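Local coordinates for protein NS6 protease (Murine norovirus 1, PDB 4ASH) that probably cleaves the viral polyprotein as a trypsin-like cysteine protease of the calicivirus type, at residues V89-M103 with L134-V146. The protein carries 1 engineered substitution. Numbering follows the deposited sequence.
Sequences VKRASGEMLALAVRM and LGTIPGDAGCPYV. Engineered in segment 134-146: Ala141 (natural residue Cys).
The backbone O of Leu134 and Gly135 lie against Leu99 where a loop of this chymotrypsin-like fold packs against the hairpin of strands 84-90 and 96-111; the loop carries Ala141, engineered in place of Cys, probably the nucleophile, and runs into strand 144-149, antiparallel to 84-90. Leu99 CD1 packs on the backbone of Gly135 and, 3.8 Å away, on Thr136 CG2. The carbonyl O of Gly135 takes a hydrogen bond from Arg91 NH2 (3.0 Å), and water 2 bridges the same oxygen to Arg91 NH1. Ile137 lays CD1 over one face of the Arg91 guanidinium, toward its rim, 3.5 Å from Arg91 NE. Asp140, closing a type II turn from Ile137, meets Arg91 side-on: NE reaches OD1 at 2.9 Å and NH2 reaches OD2 at 2.8 Å, both on syn lone pairs, with the two planes only 3° apart. The bend at chi2 (-79°) turns the arginine back to this loop. OD2 also accepts Ile137 N from above the carboxylate plane, so three protein N-H groups hold the carboxylate, with water 1 linking OD1 to Lys90 O. Cys143 SG receives a hydrogen bond from Lys90 N (3.6 Å, 160°). Tyr145, its OH hydrogen-bonded to His159 ND1, ends the contact with an edge-on Met-aromatic approach, Met103 SD 3.8 Å from Tyr145 CD2.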
loop_
_atom_site.group_PDB
_atom_site.type_symbol
_atom_site.label_atom_id
_atom_site.label_comp_id
_atom_site.label_asym_id
_atom_site.label_seq_id
_atom_site.Cartn_x
_atom_site.Cartn_y
_atom_site.Cartn_z
ATOM N N VAL A 89 4.390 8.663 1.936
ATOM C CA VAL A 89 4.883 8.334 3.272
ATOM C C VAL A 89 4.455 9.380 4.285
ATOM O O VAL A 89 4.749 10.562 4.121
ATOM C CB VAL A 89 6.410 8.257 3.306
ATOM C CG1 VAL A 89 6.897 8.078 4.731
ATOM C CG2 VAL A 89 6.900 7.112 2.438
ATOM N N LYS A 90 3.764 8.945 5.327
ATOM C CA LYS A 90 3.619 9.802 6.512
ATOM C C LYS A 90 4.566 9.322 7.578
ATOM O O LYS A 90 4.786 8.124 7.715
ATOM C CB LYS A 90 2.206 9.734 7.076
ATOM C CG LYS A 90 1.223 10.665 6.415
ATOM C CD LYS A 90 -0.012 10.816 7.302
ATOM C CE LYS A 90 -1.015 11.762 6.687
ATOM N NZ LYS A 90 -2.280 11.765 7.479
ATOM N N ARG A 91 5.105 10.264 8.355
ATOM C CA ARG A 91 5.886 9.931 9.535
ATOM C C ARG A 91 5.032 10.230 10.760
ATOM O O ARG A 91 4.036 10.940 10.656
ATOM C CB ARG A 91 7.179 10.736 9.547
ATOM C CG ARG A 91 8.129 10.406 8.378
ATOM C CD ARG A 91 8.909 9.118 8.626
ATOM N NE ARG A 91 9.286 8.400 7.396
ATOM C CZ ARG A 91 10.302 8.714 6.597
ATOM N NH1 ARG A 91 11.069 9.767 6.851
ATOM N NH2 ARG A 91 10.544 7.973 5.513
ATOM N N ALA A 92 5.410 9.652 11.894
ATOM C CA ALA A 92 4.644 9.765 13.125
ATOM C C ALA A 92 4.354 11.225 13.470
ATOM O O ALA A 92 3.302 11.541 14.028
ATOM C CB ALA A 92 5.393 9.088 14.259
ATOM N N SER A 93 5.274 12.113 13.113
ATOM C CA SER A 93 5.115 13.543 13.369
ATOM C C SER A 93 3.975 14.167 12.572
ATOM O O SER A 93 3.560 15.291 12.867
ATOM C CB SER A 93 6.396 14.283 13.006
ATOM O OG SER A 93 6.565 14.272 11.596
ATOM N N GLY A 94 3.482 13.447 11.556
ATOM C CA GLY A 94 2.492 13.983 10.642
ATOM C C GLY A 94 3.122 14.546 9.379
ATOM O O GLY A 94 2.408 14.966 8.455
ATOM N N GLU A 95 4.458 14.576 9.344
ATOM C CA GLU A 95 5.176 14.980 8.139
ATOM C C GLU A 95 4.733 14.127 6.957
ATOM O O GLU A 95 4.543 12.921 7.097
ATOM C CB GLU A 95 6.688 14.854 8.337
ATOM C CG GLU A 95 7.495 15.379 7.150
ATOM C CD GLU A 95 8.996 15.192 7.307
ATOM O OE1 GLU A 95 9.441 14.617 8.326
ATOM O OE2 GLU A 95 9.736 15.615 6.392
ATOM N N MET A 96 4.559 14.772 5.808
ATOM C CA MET A 96 4.107 14.095 4.590
ATOM C C MET A 96 5.203 14.163 3.540
ATOM O O MET A 96 5.598 15.242 3.104
ATOM C CB MET A 96 2.819 14.747 4.086
ATOM C CG MET A 96 1.642 14.583 5.045
ATOM S SD MET A 96 0.327 15.806 4.856
ATOM C CE MET A 96 1.140 17.213 5.639
ATOM N N LEU A 97 5.703 12.997 3.146
ATOM C CA LEU A 97 6.806 12.924 2.204
ATOM C C LEU A 97 6.398 12.073 1.011
ATOM O O LEU A 97 6.298 10.858 1.123
ATOM C CB LEU A 97 8.021 12.271 2.857
ATOM C CG LEU A 97 8.632 13.000 4.052
ATOM C CD1 LEU A 97 9.547 12.065 4.826
ATOM C CD2 LEU A 97 9.385 14.218 3.568
ATOM N N ALA A 98 6.158 12.718 -0.123
ATOM C CA ALA A 98 5.848 11.999 -1.344
ATOM C C ALA A 98 7.170 11.583 -1.984
ATOM O O ALA A 98 8.016 12.425 -2.283
ATOM C CB ALA A 98 5.047 12.871 -2.280
ATOM N N LEU A 99 7.358 10.283 -2.172
ATOM C CA LEU A 99 8.625 9.791 -2.695
ATOM C C LEU A 99 8.429 9.271 -4.110
ATOM O O LEU A 99 7.629 8.369 -4.328
ATOM C CB LEU A 99 9.168 8.675 -1.809
ATOM C CG LEU A 99 9.454 9.011 -0.342
ATOM C CD1 LEU A 99 10.040 7.795 0.348
ATOM C CD2 LEU A 99 10.393 10.207 -0.235
ATOM N N ALA A 100 9.135 9.854 -5.072
ATOM C CA ALA A 100 9.015 9.391 -6.454
ATOM C C ALA A 100 9.674 8.027 -6.600
ATOM O O ALA A 100 10.749 7.784 -6.065
ATOM C CB ALA A 100 9.627 10.393 -7.420
ATOM N N VAL A 101 9.015 7.135 -7.331
ATOM C CA VAL A 101 9.516 5.778 -7.504
ATOM C C VAL A 101 9.194 5.272 -8.902
ATOM O O VAL A 101 8.055 5.373 -9.359
ATOM C CB VAL A 101 8.914 4.818 -6.443
ATOM C CG1 VAL A 101 7.392 4.795 -6.512
ATOM C CG2 VAL A 101 9.470 3.412 -6.607
ATOM N N ARG A 102 10.205 4.744 -9.589
ATOM C CA ARG A 102 9.958 4.091 -10.870
ATOM C C ARG A 102 9.551 2.649 -10.608
ATOM O O ARG A 102 10.318 1.880 -10.027
ATOM C CB ARG A 102 11.190 4.129 -11.763
ATOM C CG ARG A 102 10.912 3.483 -13.117
ATOM C CD ARG A 102 12.187 3.080 -13.823
ATOM N NE ARG A 102 11.917 2.584 -15.172
ATOM C CZ ARG A 102 11.612 1.326 -15.478
ATOM N NH1 ARG A 102 11.523 0.392 -14.536
ATOM N NH2 ARG A 102 11.394 0.998 -16.747
ATOM N N MET A 103 8.332 2.295 -11.001
ATOM C CA MET A 103 7.821 0.955 -10.744
ATOM C C MET A 103 8.480 -0.032 -11.692
ATOM O O MET A 103 8.592 0.240 -12.883
ATOM C CB MET A 103 6.296 0.927 -10.864
ATOM C CG MET A 103 5.607 1.872 -9.861
ATOM S SD MET A 103 6.134 1.600 -8.132
ATOM C CE MET A 103 5.597 -0.094 -7.902
ATOM N N LEU A 134 17.045 9.631 2.637
ATOM C CA LEU A 134 15.832 10.360 2.288
ATOM C C LEU A 134 14.841 9.441 1.584
ATOM O O LEU A 134 14.094 9.863 0.697
ATOM C CB LEU A 134 16.168 11.550 1.393
ATOM C CG LEU A 134 17.276 12.463 1.918
ATOM C CD1 LEU A 134 17.544 13.594 0.936
ATOM C CD2 LEU A 134 16.927 13.005 3.301
ATOM N N GLY A 135 14.849 8.174 1.977
ATOM C CA GLY A 135 13.940 7.207 1.403
ATOM C C GLY A 135 12.971 6.709 2.450
ATOM O O GLY A 135 12.576 7.463 3.343
ATOM N N THR A 136 12.572 5.449 2.336
ATOM C CA THR A 136 11.682 4.845 3.316
ATOM C C THR A 136 12.499 4.316 4.483
ATOM O O THR A 136 13.701 4.013 4.342
ATOM C CB THR A 136 10.825 3.709 2.719
ATOM O OG1 THR A 136 11.682 2.700 2.166
ATOM C CG2 THR A 136 9.910 4.249 1.626
ATOM N N ILE A 137 11.857 4.245 5.643
ATOM C CA ILE A 137 12.496 3.776 6.859
ATOM C C ILE A 137 11.608 2.786 7.598
ATOM O O ILE A 137 10.415 2.694 7.321
ATOM C CB ILE A 137 12.801 4.950 7.805
ATOM C CG1 ILE A 137 11.498 5.623 8.250
ATOM C CG2 ILE A 137 13.734 5.944 7.136
ATOM C CD1 ILE A 137 11.705 6.736 9.276
ATOM N N PRO A 138 12.184 2.042 8.557
ATOM C CA PRO A 138 11.330 1.202 9.401
ATOM C C PRO A 138 10.220 2.032 10.016
ATOM O O PRO A 138 10.478 3.076 10.639
ATOM C CB PRO A 138 12.288 0.719 10.485
ATOM C CG PRO A 138 13.597 0.665 9.793
ATOM C CD PRO A 138 13.613 1.856 8.870
ATOM N N GLY A 139 8.990 1.576 9.832
ATOM C CA GLY A 139 7.826 2.272 10.336
ATOM C C GLY A 139 6.931 2.750 9.206
ATOM O O GLY A 139 5.770 3.071 9.453
ATOM N N ASP A 140 7.470 2.793 7.985
ATOM C CA ASP A 140 6.746 3.328 6.827
ATOM C C ASP A 140 5.808 2.320 6.173
ATOM O O ASP A 140 4.977 2.717 5.352
ATOM C CB ASP A 140 7.693 3.837 5.737
ATOM C CG ASP A 140 8.450 5.097 6.120
ATOM O OD1 ASP A 140 8.101 5.775 7.118
ATOM O OD2 ASP A 140 9.392 5.416 5.376
ATOM N N ALA A 141 5.924 1.036 6.509
ATOM C CA ALA A 141 5.095 0.021 5.840
ATOM C C ALA A 141 3.602 0.313 5.978
ATOM O O ALA A 141 3.119 0.708 7.043
ATOM C CB ALA A 141 5.409 -1.375 6.347
ATOM N N GLY A 142 2.884 0.083 4.884
ATOM C CA GLY A 142 1.460 0.355 4.819
ATOM C C GLY A 142 1.102 1.601 4.040
ATOM O O GLY A 142 -0.047 1.754 3.622
ATOM N N CYS A 143 2.047 2.520 3.873
ATOM C CA CYS A 143 1.793 3.731 3.099
ATOM C C CYS A 143 1.527 3.385 1.629
ATOM O O CYS A 143 2.144 2.459 1.066
ATOM C CB CYS A 143 2.935 4.734 3.242
ATOM S SG CYS A 143 3.033 5.467 4.912
ATOM N N PRO A 144 0.585 4.092 1.000
ATOM C CA PRO A 144 0.184 3.724 -0.364
ATOM C C PRO A 144 1.143 4.181 -1.466
ATOM O O PRO A 144 1.813 5.201 -1.351
ATOM C CB PRO A 144 -1.158 4.450 -0.517
ATOM C CG PRO A 144 -0.930 5.723 0.274
ATOM C CD PRO A 144 -0.177 5.253 1.504
ATOM N N TYR A 145 1.162 3.418 -2.557
ATOM C CA TYR A 145 1.808 3.832 -3.788
ATOM C C TYR A 145 0.709 4.277 -4.726
ATOM O O TYR A 145 -0.231 3.517 -4.964
ATOM C CB TYR A 145 2.507 2.637 -4.436
ATOM C CG TYR A 145 3.829 2.239 -3.816
ATOM C CD1 TYR A 145 3.938 1.978 -2.452
ATOM C CD2 TYR A 145 4.966 2.108 -4.600
ATOM C CE1 TYR A 145 5.149 1.601 -1.881
ATOM C CE2 TYR A 145 6.187 1.733 -4.043
ATOM C CZ TYR A 145 6.271 1.479 -2.686
ATOM O OH TYR A 145 7.478 1.106 -2.121
ATOM N N VAL A 146 0.817 5.487 -5.260
ATOM C CA VAL A 146 -0.220 6.023 -6.137
ATOM C C VAL A 146 0.398 6.592 -7.409
ATOM O O VAL A 146 1.585 6.881 -7.460
ATOM C CB VAL A 146 -1.054 7.134 -5.436
ATOM C CG1 VAL A 146 -1.712 6.599 -4.168
ATOM C CG2 VAL A 146 -0.185 8.346 -5.109
HETATM O O HOH W 1 6.306 6.406 9.099
HETATM O O HOH W 2 13.147 9.812 4.824
#